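Decaprenyl diphosphate synthase (Rhodobacter capsulatus, PDB 3MZV) probably builds long-chain all-trans polyprenyl diphosphates, with magnesium, by adding isopentenyl diphosphate units to farnesyl diphosphate, supplying side-chain precursors for isoprenoid quinones. Local coordinates at residues K265-K270 with D275-H280; Q203-Y208 with A310-H315; A46-A51 with A88-D93. All blocks are in the same frame, centred on the assembly; numbering follows the deposited sequence.

Interaction 1 of 3, residues K265-K270 with D275-H280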
ATOM      1  N   LYS B 265      -9.862  19.083  28.163  1.00 36.54           N
ATOM      2  CA  LYS B 265      -9.117  17.954  28.682  1.00 38.75           C
ATOM      3  C   LYS B 265     -10.015  16.706  28.832  1.00 38.81           C
ATOM      4  O   LYS B 265      -9.641  15.574  28.405  1.00 38.62           O
ATOM      5  CB  LYS B 265      -8.514  18.327  30.026  1.00 40.10           C
ATOM      6  CG  LYS B 265      -7.200  17.700  30.358  1.00 46.82           C
ATOM      7  CD  LYS B 265      -6.554  18.341  31.646  1.00 53.38           C
ATOM      8  CE  LYS B 265      -6.137  19.847  31.427  1.00 55.96           C
ATOM      9  NZ  LYS B 265      -4.641  20.033  31.183  1.00 60.31           N
ATOM     10  N   ARG B 266     -11.191  16.930  29.417  1.00 36.69           N
ATOM     11  CA  ARG B 266     -12.191  15.903  29.619  1.00 37.78           C
ATOM     12  C   ARG B 266     -12.601  15.251  28.315  1.00 37.78           C
ATOM     13  O   ARG B 266     -12.461  14.037  28.172  1.00 38.60           O
ATOM     14  CB  ARG B 266     -13.446  16.456  30.347  1.00 38.04           C
ATOM     15  CG  ARG B 266     -14.538  15.444  30.557  1.00 39.45           C
ATOM     16  CD  ARG B 266     -15.582  15.912  31.531  1.00 41.07           C
ATOM     17  NE  ARG B 266     -16.426  16.971  30.968  1.00 40.01           N
ATOM     18  CZ  ARG B 266     -17.418  16.772  30.107  1.00 41.39           C
ATOM     19  NH1 ARG B 266     -18.145  17.801  29.701  1.00 41.45           N
ATOM     20  NH2 ARG B 266     -17.703  15.536  29.660  1.00 41.48           N
ATOM     21  N   VAL B 267     -13.062  16.041  27.365  1.00 36.58           N
ATOM     22  CA  VAL B 267     -13.687  15.515  26.180  1.00 37.65           C
ATOM     23  C   VAL B 267     -12.686  15.110  25.082  1.00 38.89           C
ATOM     24  O   VAL B 267     -12.997  14.229  24.285  1.00 39.84           O
ATOM     25  CB  VAL B 267     -14.799  16.473  25.559  1.00 37.03           C
ATOM     26  CG1 VAL B 267     -15.939  16.788  26.536  1.00 36.21           C
ATOM     27  CG2 VAL B 267     -14.207  17.737  25.022  1.00 36.00           C
ATOM     28  N   ILE B 268     -11.505  15.724  25.042  1.00 40.57           N
ATOM     29  CA  ILE B 268     -10.484  15.453  24.009  1.00 41.70           C
ATOM     30  C   ILE B 268      -9.377  14.506  24.519  1.00 43.84           C
ATOM     31  O   ILE B 268      -9.161  13.437  23.944  1.00 43.83           O
ATOM     32  CB  ILE B 268      -9.839  16.749  23.457  1.00 40.69           C
ATOM     33  CG1 ILE B 268     -10.844  17.592  22.660  1.00 40.62           C
ATOM     34  CG2 ILE B 268      -8.631  16.429  22.536  1.00 40.96           C
ATOM     35  CD1 ILE B 268     -11.638  16.839  21.598  1.00 42.17           C
ATOM     36  N   GLU B 269      -8.694  14.907  25.592  1.00 45.20           N
ATOM     37  CA  GLU B 269      -7.608  14.097  26.180  1.00 45.77           C
ATOM     38  C   GLU B 269      -8.091  12.810  26.823  1.00 46.89           C
ATOM     39  O   GLU B 269      -7.614  11.717  26.474  1.00 47.52           O
ATOM     40  CB  GLU B 269      -6.906  14.863  27.273  1.00 46.73           C
ATOM     41  CG  GLU B 269      -5.670  15.582  26.896  1.00 49.46           C
ATOM     42  CD  GLU B 269      -4.791  15.807  28.120  1.00 52.09           C
ATOM     43  OE1 GLU B 269      -4.730  14.906  28.973  1.00 61.80           O
ATOM     44  OE2 GLU B 269      -4.186  16.879  28.253  1.00 54.97           O
ATOM     45  N   LYS B 270      -9.007  12.925  27.788  1.00 45.61           N
ATOM     46  CA  LYS B 270      -9.554  11.761  28.478  1.00 47.16           C
ATOM     47  C   LYS B 270     -10.635  11.045  27.646  1.00 47.17           C
ATOM     48  O   LYS B 270     -10.861   9.848  27.809  1.00 46.75           O
ATOM     49  CB  LYS B 270     -10.089  12.157  29.884  1.00 47.11           C
ATOM     50  N   ASP B 275     -23.633  13.210  26.712  1.00 53.11           N
ATOM     51  CA  ASP B 275     -24.639  13.906  25.906  1.00 53.59           C
ATOM     52  C   ASP B 275     -24.605  15.391  26.125  1.00 51.03           C
ATOM     53  O   ASP B 275     -24.525  15.865  27.260  1.00 51.34           O
ATOM     54  CB  ASP B 275     -26.031  13.356  26.162  1.00 55.99           C
ATOM     55  CG  ASP B 275     -26.213  12.032  25.506  1.00 59.47           C
ATOM     56  OD1 ASP B 275     -26.366  12.010  24.263  1.00 63.06           O
ATOM     57  OD2 ASP B 275     -26.151  11.015  26.225  1.00 65.87           O
ATOM     58  N   GLY B 276     -24.631  16.126  25.014  1.00 49.00           N
ATOM     59  CA  GLY B 276     -24.568  17.574  25.054  1.00 46.48           C
ATOM     60  C   GLY B 276     -23.160  18.145  24.839  1.00 44.44           C
ATOM     61  O   GLY B 276     -23.019  19.323  24.539  1.00 42.77           O
ATOM     62  N   ASP B 277     -22.128  17.321  24.982  1.00 42.80           N
ATOM     63  CA  ASP B 277     -20.745  17.795  24.917  1.00 41.74           C
ATOM     64  C   ASP B 277     -20.333  18.359  23.544  1.00 40.74           C
ATOM     65  O   ASP B 277     -19.624  19.373  23.471  1.00 37.88           O
ATOM     66  CB  ASP B 277     -19.775  16.721  25.390  1.00 41.05           C
ATOM     67  CG  ASP B 277     -19.681  16.646  26.891  1.00 43.15           C
ATOM     68  OD1 ASP B 277     -20.078  17.611  27.592  1.00 41.59           O
ATOM     69  OD2 ASP B 277     -19.124  15.648  27.377  1.00 41.47           O
ATOM     70  N   LEU B 278     -20.777  17.754  22.446  1.00 40.70           N
ATOM     71  CA  LEU B 278     -20.563  18.399  21.149  1.00 41.45           C
ATOM     72  C   LEU B 278     -21.122  19.830  21.093  1.00 41.06           C
ATOM     73  O   LEU B 278     -20.452  20.753  20.602  1.00 41.28           O
ATOM     74  CB  LEU B 278     -21.131  17.562  19.984  1.00 41.29           C
ATOM     75  CG  LEU B 278     -21.091  18.184  18.586  1.00 41.55           C
ATOM     76  CD1 LEU B 278     -19.663  18.525  18.136  1.00 39.81           C
ATOM     77  CD2 LEU B 278     -21.740  17.218  17.561  1.00 43.61           C
ATOM     78  N   GLU B 279     -22.334  20.005  21.573  1.00 42.83           N
ATOM     79  CA  GLU B 279     -22.965  21.330  21.560  1.00 42.95           C
ATOM     80  C   GLU B 279     -22.230  22.288  22.484  1.00 41.12           C
ATOM     81  O   GLU B 279     -22.061  23.450  22.141  1.00 39.06           O
ATOM     82  CB  GLU B 279     -24.438  21.260  21.887  1.00 45.34           C
ATOM     83  CG  GLU B 279     -25.218  20.392  20.840  1.00 50.10           C
ATOM     84  CD  GLU B 279     -25.245  18.868  21.132  1.00 55.67           C
ATOM     85  OE1 GLU B 279     -24.326  18.284  21.759  1.00 54.17           O
ATOM     86  OE2 GLU B 279     -26.236  18.230  20.696  1.00 63.65           O
ATOM     87  N   HIS B 280     -21.752  21.778  23.620  1.00 39.80           N
ATOM     88  CA  HIS B 280     -20.931  22.599  24.515  1.00 38.13           C
ATOM     89  C   HIS B 280     -19.672  23.016  23.805  1.00 35.88           C
ATOM     90  O   HIS B 280     -19.245  24.149  23.945  1.00 35.49           O
ATOM     91  CB  HIS B 280     -20.569  21.861  25.801  1.00 37.80           C
ATOM     92  CG  HIS B 280     -21.730  21.632  26.717  1.00 38.30           C
ATOM     93  ND1 HIS B 280     -22.549  22.652  27.147  1.00 38.09           N
ATOM     94  CD2 HIS B 280     -22.180  20.506  27.324  1.00 37.34           C
ATOM     95  CE1 HIS B 280     -23.478  22.165  27.948  1.00 38.46           C
ATOM     96  NE2 HIS B 280     -23.277  20.867  28.081  1.00 36.65           N
TER
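Asp277 has the largest share of the surface buried between 265-270 and 275-280, and across to 265-270 it meets Arg266 and Val267. Arg266 grips the carboxylate end-on with its two terminal nitrogens, one to each oxygen. The bond from Arg266 NH1 to Asp277 OD1 is 2.9 Å long and almost straight at 168°, with the oxygen lying in the guanidinium plane. Arg266 NH2 reaches Asp277 OD2 at 2.7 Å, but that bond is more bent and its acceptor is tilted from the plane. Both oxygens are met on their syn sides, and the two flat groups are turned 48° against each other, so this bidentate salt bridge is twisted rather than coplanar. The arginine side chain leaves its helix extended and then bends at chi3 (72°), which turns the guanidinium to meet the aspartate coming from the opposite direction.

Val267 supplies the apolar side of the contact. Val267 CG1 lies 3.5 Å from Asp277 OD2 and also rests over one face of the Arg266 guanidinium, offset toward the rim, so that the methyl lies beside the salt bridge.

Asp277 OD2 additionally accepts a hydrogen bond from the backbone N of Gln274, so this oxygen also fastens the turn leading into the second helix. In the turn, Gln273 NE2 bonds to Val267 O. Gly276 occupies the N-cap position, and Asp277 sits in the first turn of helix 277-287, where the helix end would probably favour its negative charge. Helices 258-270 and 277-287 are thus two helices joined by a tight turn, the second turning back obliquely, with a salt bridge tying the short connection.

Interaction 2 of 3, residues Q203-Y208 with A310-H315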
ATOM      1  N   GLN B 203       5.595  24.682 -11.076  1.00 38.07           N
ATOM      2  CA  GLN B 203       5.541  25.136  -9.696  1.00 38.91           C
ATOM      3  C   GLN B 203       4.208  25.839  -9.378  1.00 38.34           C
ATOM      4  O   GLN B 203       3.637  25.607  -8.317  1.00 37.05           O
ATOM      5  CB  GLN B 203       6.759  26.036  -9.370  1.00 40.14           C
ATOM      6  CG  GLN B 203       6.785  26.532  -7.928  1.00 43.99           C
ATOM      7  CD  GLN B 203       7.027  25.417  -6.924  1.00 51.07           C
ATOM      8  OE1 GLN B 203       7.775  24.458  -7.197  1.00 53.64           O
ATOM      9  NE2 GLN B 203       6.353  25.506  -5.755  1.00 53.36           N
ATOM     10  N   ALA B 204       3.685  26.643 -10.311  1.00 37.68           N
ATOM     11  CA  ALA B 204       2.431  27.337 -10.070  1.00 37.75           C
ATOM     12  C   ALA B 204       1.308  26.312  -9.958  1.00 36.62           C
ATOM     13  O   ALA B 204       0.432  26.450  -9.125  1.00 35.61           O
ATOM     14  CB  ALA B 204       2.107  28.334 -11.170  1.00 37.84           C
ATOM     15  N   LEU B 205       1.357  25.274 -10.781  1.00 35.12           N
ATOM     16  CA  LEU B 205       0.300  24.262 -10.714  1.00 35.17           C
ATOM     17  C   LEU B 205       0.391  23.531  -9.386  1.00 33.55           C
ATOM     18  O   LEU B 205      -0.646  23.217  -8.767  1.00 32.54           O
ATOM     19  CB  LEU B 205       0.400  23.262 -11.860  1.00 34.17           C
ATOM     20  CG  LEU B 205      -0.036  23.763 -13.219  1.00 34.63           C
ATOM     21  CD1 LEU B 205       0.580  22.866 -14.358  1.00 31.90           C
ATOM     22  CD2 LEU B 205      -1.547  23.864 -13.308  1.00 33.49           C
ATOM     23  N   PHE B 206       1.613  23.233  -8.967  1.00 33.78           N
ATOM     24  CA  PHE B 206       1.808  22.613  -7.657  1.00 33.94           C
ATOM     25  C   PHE B 206       1.159  23.483  -6.557  1.00 35.03           C
ATOM     26  O   PHE B 206       0.429  22.959  -5.720  1.00 34.35           O
ATOM     27  CB  PHE B 206       3.315  22.388  -7.349  1.00 34.96           C
ATOM     28  CG  PHE B 206       3.584  21.838  -5.966  1.00 34.74           C
ATOM     29  CD1 PHE B 206       3.754  22.696  -4.876  1.00 40.29           C
ATOM     30  CD2 PHE B 206       3.677  20.460  -5.752  1.00 39.42           C
ATOM     31  CE1 PHE B 206       3.992  22.207  -3.583  1.00 41.30           C
ATOM     32  CE2 PHE B 206       3.950  19.938  -4.460  1.00 39.05           C
ATOM     33  CZ  PHE B 206       4.099  20.801  -3.374  1.00 40.93           C
ATOM     34  N   ASP B 207       1.438  24.792  -6.589  1.00 34.94           N
ATOM     35  CA  ASP B 207       1.024  25.719  -5.547  1.00 35.65           C
ATOM     36  C   ASP B 207      -0.493  25.831  -5.578  1.00 35.02           C
ATOM     37  O   ASP B 207      -1.116  25.840  -4.508  1.00 35.23           O
ATOM     38  CB  ASP B 207       1.649  27.121  -5.734  1.00 36.47           C
ATOM     39  CG  ASP B 207       3.151  27.164  -5.492  1.00 39.23           C
ATOM     40  OD1 ASP B 207       3.754  26.228  -4.946  1.00 39.79           O
ATOM     41  OD2 ASP B 207       3.750  28.171  -5.884  1.00 40.14           O
ATOM     42  N   TYR B 208      -1.074  25.855  -6.783  1.00 33.82           N
ATOM     43  CA  TYR B 208      -2.533  25.818  -6.944  1.00 33.76           C
ATOM     44  C   TYR B 208      -3.136  24.615  -6.269  1.00 32.53           C
ATOM     45  O   TYR B 208      -4.068  24.735  -5.469  1.00 29.98           O
ATOM     46  CB  TYR B 208      -2.980  25.877  -8.405  1.00 33.03           C
ATOM     47  CG  TYR B 208      -4.466  25.650  -8.592  1.00 33.24           C
ATOM     48  CD1 TYR B 208      -5.397  26.680  -8.359  1.00 32.21           C
ATOM     49  CD2 TYR B 208      -4.959  24.403  -8.941  1.00 32.44           C
ATOM     50  CE1 TYR B 208      -6.793  26.476  -8.522  1.00 32.31           C
ATOM     51  CE2 TYR B 208      -6.341  24.184  -9.098  1.00 32.03           C
ATOM     52  CZ  TYR B 208      -7.240  25.205  -8.893  1.00 31.56           C
ATOM     53  OH  TYR B 208      -8.569  24.930  -9.060  1.00 37.26           O
ATOM     54  N   ALA B 310      -2.136  32.749 -11.823  1.00 50.73           N
ATOM     55  CA  ALA B 310      -1.765  33.904 -12.619  1.00 53.56           C
ATOM     56  C   ALA B 310      -0.565  33.625 -13.524  1.00 55.83           C
ATOM     57  O   ALA B 310      -0.431  34.266 -14.583  1.00 56.61           O
ATOM     58  CB  ALA B 310      -1.512  35.128 -11.700  1.00 54.34           C
ATOM     59  N   LYS B 311       0.293  32.656 -13.163  1.00 55.80           N
ATOM     60  CA  LYS B 311       1.453  32.324 -14.013  1.00 57.28           C
ATOM     61  C   LYS B 311       1.143  31.359 -15.139  1.00 56.69           C
ATOM     62  O   LYS B 311       2.017  31.047 -15.942  1.00 58.18           O
ATOM     63  CB  LYS B 311       2.631  31.779 -13.187  1.00 57.85           C
ATOM     64  CG  LYS B 311       3.266  32.815 -12.203  1.00 60.87           C
ATOM     65  CD  LYS B 311       2.571  32.798 -10.828  1.00 62.71           C
ATOM     66  CE  LYS B 311       3.496  33.349  -9.737  1.00 65.01           C
ATOM     67  NZ  LYS B 311       2.976  33.192  -8.340  1.00 64.77           N
ATOM     68  N   LEU B 312      -0.098  30.907 -15.238  1.00 55.42           N
ATOM     69  CA  LEU B 312      -0.462  29.923 -16.240  1.00 53.91           C
ATOM     70  C   LEU B 312      -1.114  30.614 -17.460  1.00 55.03           C
ATOM     71  O   LEU B 312      -1.563  31.753 -17.351  1.00 54.29           O
ATOM     72  CB  LEU B 312      -1.354  28.878 -15.587  1.00 52.48           C
ATOM     73  CG  LEU B 312      -0.639  28.216 -14.387  1.00 50.40           C
ATOM     74  CD1 LEU B 312      -1.574  27.364 -13.596  1.00 50.72           C
ATOM     75  CD2 LEU B 312       0.570  27.406 -14.835  1.00 51.81           C
ATOM     76  N   PRO B 313      -1.151  29.935 -18.624  1.00 55.01           N
ATOM     77  CA  PRO B 313      -1.678  30.587 -19.820  1.00 56.21           C
ATOM     78  C   PRO B 313      -3.162  30.840 -19.722  1.00 56.17           C
ATOM     79  O   PRO B 313      -3.873  30.108 -19.004  1.00 55.07           O
ATOM     80  CB  PRO B 313      -1.385  29.589 -20.947  1.00 56.20           C
ATOM     81  CG  PRO B 313      -0.892  28.412 -20.358  1.00 54.86           C
ATOM     82  CD  PRO B 313      -0.569  28.622 -18.925  1.00 54.41           C
ATOM     83  N   ASP B 314      -3.638  31.863 -20.425  1.00 55.93           N
ATOM     84  CA  ASP B 314      -5.039  32.232 -20.323  1.00 56.06           C
ATOM     85  C   ASP B 314      -5.921  31.340 -21.226  1.00 55.18           C
ATOM     86  O   ASP B 314      -6.419  31.775 -22.255  1.00 57.26           O
ATOM     87  CB  ASP B 314      -5.225  33.734 -20.617  1.00 57.86           C
ATOM     88  CG  ASP B 314      -6.562  34.238 -20.173  1.00 60.25           C
ATOM     89  OD1 ASP B 314      -7.193  33.558 -19.321  1.00 63.21           O
ATOM     90  OD2 ASP B 314      -6.975  35.325 -20.638  1.00 66.45           O
ATOM     91  N   HIS B 315      -6.127  30.106 -20.774  1.00 53.02           N
ATOM     92  CA  HIS B 315      -6.813  29.032 -21.466  1.00 50.98           C
ATOM     93  C   HIS B 315      -8.180  28.907 -20.751  1.00 49.60           C
ATOM     94  O   HIS B 315      -8.307  29.240 -19.568  1.00 49.46           O
ATOM     95  CB  HIS B 315      -5.961  27.755 -21.290  1.00 50.52           C
ATOM     96  CG  HIS B 315      -6.447  26.551 -22.032  1.00 48.32           C
ATOM     97  ND1 HIS B 315      -7.494  25.770 -21.586  1.00 47.31           N
ATOM     98  CD2 HIS B 315      -6.023  25.984 -23.187  1.00 49.35           C
ATOM     99  CE1 HIS B 315      -7.707  24.788 -22.446  1.00 49.08           C
ATOM    100  NE2 HIS B 315      -6.829  24.899 -23.428  1.00 48.68           N
TER
HETATM  101  O   HOH W   1       2.401  30.298  -6.832  1.00 49.38           O
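Asp207 OD2 accepts a hydrogen bond of 2.7 Å from a water molecule that joins it to Lys311 across the contact. The second leg of this bridge is weak: Lys311 NZ stands 3.3 Å from the water. Because Asp207 OD2 and Lys311 NZ are themselves 5.6 Å apart, the opposite charges are linked through solvent rather than by a direct salt bridge. The lysine bends at chi2 (89°) and then runs extended, which carries the ammonium group along the outside of helix 199-224 toward the aspartate.

Beneath this polar rim the contact is apolar. Ala204 CB faces two residues of the loop, with Lys311 CB at 4.0 Å and Leu312 CD2 at 4.1 Å. Leu312 contributes the largest buried surface, and its side chain forks over Leu205. Leu312 CD1 meets Leu205 CD2 at 3.5 Å, while Leu312 CD2 lies 4.0 Å from Leu205 CG. With its CG anti to the carbonyl carbon (chi1 -74°), Leu205 brings its end toward the loop although its first bond does not point there. Leu205 also packs on Ala64, so it lies between the loop residue Leu312 and helix 56-67.

Beyond Leu312 the loop turns to start the last helix. Arg318 binds Leu312 O and forms a salt bridge with Asp314, itself the centre of an inverse gamma turn. His315 takes the N-cap position, its ND1 accepting from the backbone N of Leu317. The loop between helices 290-308 and 316-328 is thus anchored by Leu312 and ends in a side-chain N-cap.

Interaction 3 of 3, residues A46-A51 with A88-D93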
ATOM      1  N   ALA B  46     -14.992  -1.821  -7.554  1.00 64.88           N
ATOM      2  CA  ALA B  46     -16.268  -1.384  -8.093  1.00 66.94           C
ATOM      3  C   ALA B  46     -17.046  -0.685  -6.999  1.00 68.55           C
ATOM      4  O   ALA B  46     -17.456   0.457  -7.158  1.00 68.24           O
ATOM      5  CB  ALA B  46     -17.088  -2.593  -8.634  1.00 68.13           C
ATOM      6  N   HIS B  47     -17.193  -1.379  -5.873  1.00 71.46           N
ATOM      7  CA  HIS B  47     -18.052  -0.950  -4.759  1.00 73.70           C
ATOM      8  C   HIS B  47     -17.646   0.397  -4.136  1.00 73.98           C
ATOM      9  O   HIS B  47     -18.487   1.089  -3.565  1.00 74.45           O
ATOM     10  CB  HIS B  47     -18.119  -2.072  -3.686  1.00 74.91           C
ATOM     11  CG  HIS B  47     -18.924  -1.717  -2.474  1.00 76.70           C
ATOM     12  ND1 HIS B  47     -20.280  -1.962  -2.378  1.00 79.62           N
ATOM     13  CD2 HIS B  47     -18.564  -1.131  -1.304  1.00 77.57           C
ATOM     14  CE1 HIS B  47     -20.721  -1.537  -1.206  1.00 80.02           C
ATOM     15  NE2 HIS B  47     -19.701  -1.028  -0.534  1.00 78.97           N
ATOM     16  N   LEU B  48     -16.373   0.783  -4.244  1.00 74.27           N
ATOM     17  CA  LEU B  48     -15.948   2.094  -3.733  1.00 74.48           C
ATOM     18  C   LEU B  48     -16.138   3.220  -4.761  1.00 74.81           C
ATOM     19  O   LEU B  48     -16.484   4.344  -4.399  1.00 74.05           O
ATOM     20  CB  LEU B  48     -14.492   2.057  -3.245  1.00 73.55           C
ATOM     21  CG  LEU B  48     -14.033   3.283  -2.434  1.00 73.88           C
ATOM     22  CD1 LEU B  48     -15.015   3.671  -1.311  1.00 74.01           C
ATOM     23  CD2 LEU B  48     -12.614   3.061  -1.858  1.00 74.20           C
ATOM     24  N   ILE B  49     -15.908   2.910  -6.036  1.00 76.01           N
ATOM     25  CA  ILE B  49     -15.921   3.926  -7.090  1.00 76.86           C
ATOM     26  C   ILE B  49     -17.356   4.245  -7.532  1.00 78.60           C
ATOM     27  O   ILE B  49     -17.710   5.415  -7.709  1.00 78.54           O
ATOM     28  CB  ILE B  49     -15.027   3.516  -8.297  1.00 76.45           C
ATOM     29  CG1 ILE B  49     -13.542   3.631  -7.911  1.00 76.02           C
ATOM     30  CG2 ILE B  49     -15.328   4.394  -9.510  1.00 77.24           C
ATOM     31  CD1 ILE B  49     -12.580   2.762  -8.737  1.00 76.51           C
ATOM     32  N   GLU B  50     -18.185   3.209  -7.679  1.00 80.67           N
ATOM     33  CA  GLU B  50     -19.611   3.390  -8.002  1.00 82.15           C
ATOM     34  C   GLU B  50     -20.435   3.944  -6.815  1.00 82.98           C
ATOM     35  O   GLU B  50     -21.660   4.070  -6.921  1.00 83.97           O
ATOM     36  CB  GLU B  50     -20.229   2.075  -8.525  1.00 83.32           C
ATOM     37  CG  GLU B  50     -20.080   1.843 -10.036  1.00 83.90           C
ATOM     38  CD  GLU B  50     -18.701   1.315 -10.441  1.00 84.59           C
ATOM     39  OE1 GLU B  50     -17.681   1.749  -9.858  1.00 84.50           O
ATOM     40  OE2 GLU B  50     -18.633   0.468 -11.359  1.00 85.07           O
ATOM     41  N   ALA B  51     -19.765   4.280  -5.703  1.00 82.54           N
ATOM     42  CA  ALA B  51     -20.406   4.938  -4.549  1.00 82.83           C
ATOM     43  C   ALA B  51     -20.169   6.455  -4.534  1.00 82.04           C
ATOM     44  O   ALA B  51     -19.821   7.042  -3.489  1.00 82.13           O
ATOM     45  CB  ALA B  51     -19.917   4.313  -3.240  1.00 82.90           C
ATOM     46  N   ALA B  88      -7.161   3.579  -2.938  1.00 35.17           N
ATOM     47  CA  ALA B  88      -6.387   2.756  -2.002  1.00 33.79           C
ATOM     48  C   ALA B  88      -6.316   3.403  -0.652  1.00 34.02           C
ATOM     49  O   ALA B  88      -6.481   2.696   0.362  1.00 33.97           O
ATOM     50  CB  ALA B  88      -4.891   2.490  -2.564  1.00 34.05           C
ATOM     51  N   THR B  89      -6.074   4.728  -0.613  1.00 34.58           N
ATOM     52  CA  THR B  89      -6.003   5.510   0.640  1.00 36.29           C
ATOM     53  C   THR B  89      -7.323   5.426   1.438  1.00 37.96           C
ATOM     54  O   THR B  89      -7.342   5.220   2.677  1.00 36.16           O
ATOM     55  CB  THR B  89      -5.614   6.987   0.375  1.00 35.79           C
ATOM     56  OG1 THR B  89      -4.273   7.027  -0.149  1.00 39.12           O
ATOM     57  CG2 THR B  89      -5.643   7.769   1.713  1.00 41.36           C
ATOM     58  N   LEU B  90      -8.440   5.547   0.711  1.00 39.09           N
ATOM     59  CA  LEU B  90      -9.762   5.458   1.356  1.00 40.61           C
ATOM     60  C   LEU B  90      -9.994   4.084   1.923  1.00 40.76           C
ATOM     61  O   LEU B  90     -10.477   3.971   3.040  1.00 43.92           O
ATOM     62  CB  LEU B  90     -10.885   5.772   0.353  1.00 41.01           C
ATOM     63  CG  LEU B  90     -10.907   7.211  -0.125  1.00 41.80           C
ATOM     64  CD1 LEU B  90     -12.046   7.362  -1.145  1.00 45.88           C
ATOM     65  CD2 LEU B  90     -11.059   8.248   1.003  1.00 45.55           C
ATOM     66  N   LEU B  91      -9.678   3.035   1.169  1.00 40.45           N
ATOM     67  CA  LEU B  91      -9.873   1.680   1.654  1.00 40.80           C
ATOM     68  C   LEU B  91      -9.104   1.459   2.952  1.00 41.97           C
ATOM     69  O   LEU B  91      -9.616   0.807   3.878  1.00 40.85           O
ATOM     70  CB  LEU B  91      -9.443   0.638   0.631  1.00 41.22           C
ATOM     71  CG  LEU B  91     -10.393   0.338  -0.518  1.00 40.91           C
ATOM     72  CD1 LEU B  91      -9.688  -0.283  -1.676  1.00 40.14           C
ATOM     73  CD2 LEU B  91     -11.586  -0.552  -0.008  1.00 43.95           C
ATOM     74  N   HIS B  92      -7.847   1.943   2.980  1.00 39.72           N
ATOM     75  CA  HIS B  92      -6.971   1.818   4.167  1.00 40.77           C
ATOM     76  C   HIS B  92      -7.390   2.732   5.355  1.00 42.05           C
ATOM     77  O   HIS B  92      -7.316   2.302   6.498  1.00 43.83           O
ATOM     78  CB  HIS B  92      -5.485   2.056   3.750  1.00 38.87           C
ATOM     79  CG  HIS B  92      -4.897   0.918   2.977  1.00 35.97           C
ATOM     80  ND1 HIS B  92      -3.541   0.769   2.765  1.00 34.42           N
ATOM     81  CD2 HIS B  92      -5.482  -0.155   2.400  1.00 30.78           C
ATOM     82  CE1 HIS B  92      -3.323  -0.342   2.089  1.00 34.45           C
ATOM     83  NE2 HIS B  92      -4.484  -0.927   1.856  1.00 36.84           N
ATOM     84  N   ASP B  93      -7.884   3.926   5.090  1.00 43.38           N
ATOM     85  CA  ASP B  93      -8.378   4.840   6.145  1.00 46.04           C
ATOM     86  C   ASP B  93      -9.559   4.200   6.884  1.00 46.79           C
ATOM     87  O   ASP B  93      -9.728   4.451   8.070  1.00 47.63           O
ATOM     88  CB  ASP B  93      -8.759   6.241   5.549  1.00 46.50           C
ATOM     89  CG  ASP B  93      -8.747   7.418   6.602  1.00 51.97           C
ATOM     90  OD1 ASP B  93      -8.080   7.408   7.676  1.00 56.54           O
ATOM     91  OD2 ASP B  93      -9.437   8.427   6.322  1.00 61.66           O
TER
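One methyl group, Leu48 CD2, makes the close contact between 46-51 and 88-93. Leu48 CD2 sits between two successive leucines of the facing helix, 3.8 Å from Leu91 CG and 3.9 Å from Leu90 CB. Leu48 reaches this place with CG anti to the backbone N (chi1 -168°), so that its chain extends from helix 40-49 straight at the opposite helix. The side chains of Leu48 and Leu91 lie alongside, pointing opposite ways, whereas Leu90 is touched at its base, by CB, rather than by its methyls.

The tight side is that of Leu91. This residue is buried and is backed by Ala108 and by Ser117 and Val120 of helix 114-133. On the other side Leu48 and Leu90 are both partly exposed, and there Arg102 of the short strand 101-102 lies against the two of them.

Helix 74-96 turns other residues elsewhere: His92 meets the second subunit, where its ND1 is hydrogen-bonded to Asp122 of that subunit. Asp93 opens the sequence DDVVD, which matches the aspartate-rich motif that binds magnesium in relatives. The contact itself is purely apolar, a single leucine branch against two leucines. It joins helix 40-49 to helix 74-96 by van der Waals packing that is probably most shielded from water at Leu91, with no directional bond to fix its rotation.

From the N terminus, interaction 3 comes first: 46-51 meets 88-93, closing a loop of 36 mostly helical residues and tying helix 40-49 to helix 74-96. Interaction 2 opens much later, at 203-208 on helix 199-224. Before it closes, interaction 1 opens and shuts within the same excursion, joining helices 258-270 and 277-287 across four residues. Only then does 310-315 return to helix 199-224, completing a loop of 101 residues. Interaction 1 is thus enclosed by interaction 2, and interaction 3 precedes both; none cross. Interactions 1 and 2 lie on opposite sides of the chain's centre, their own centres 43 Å apart, and none of the three contacts touches another.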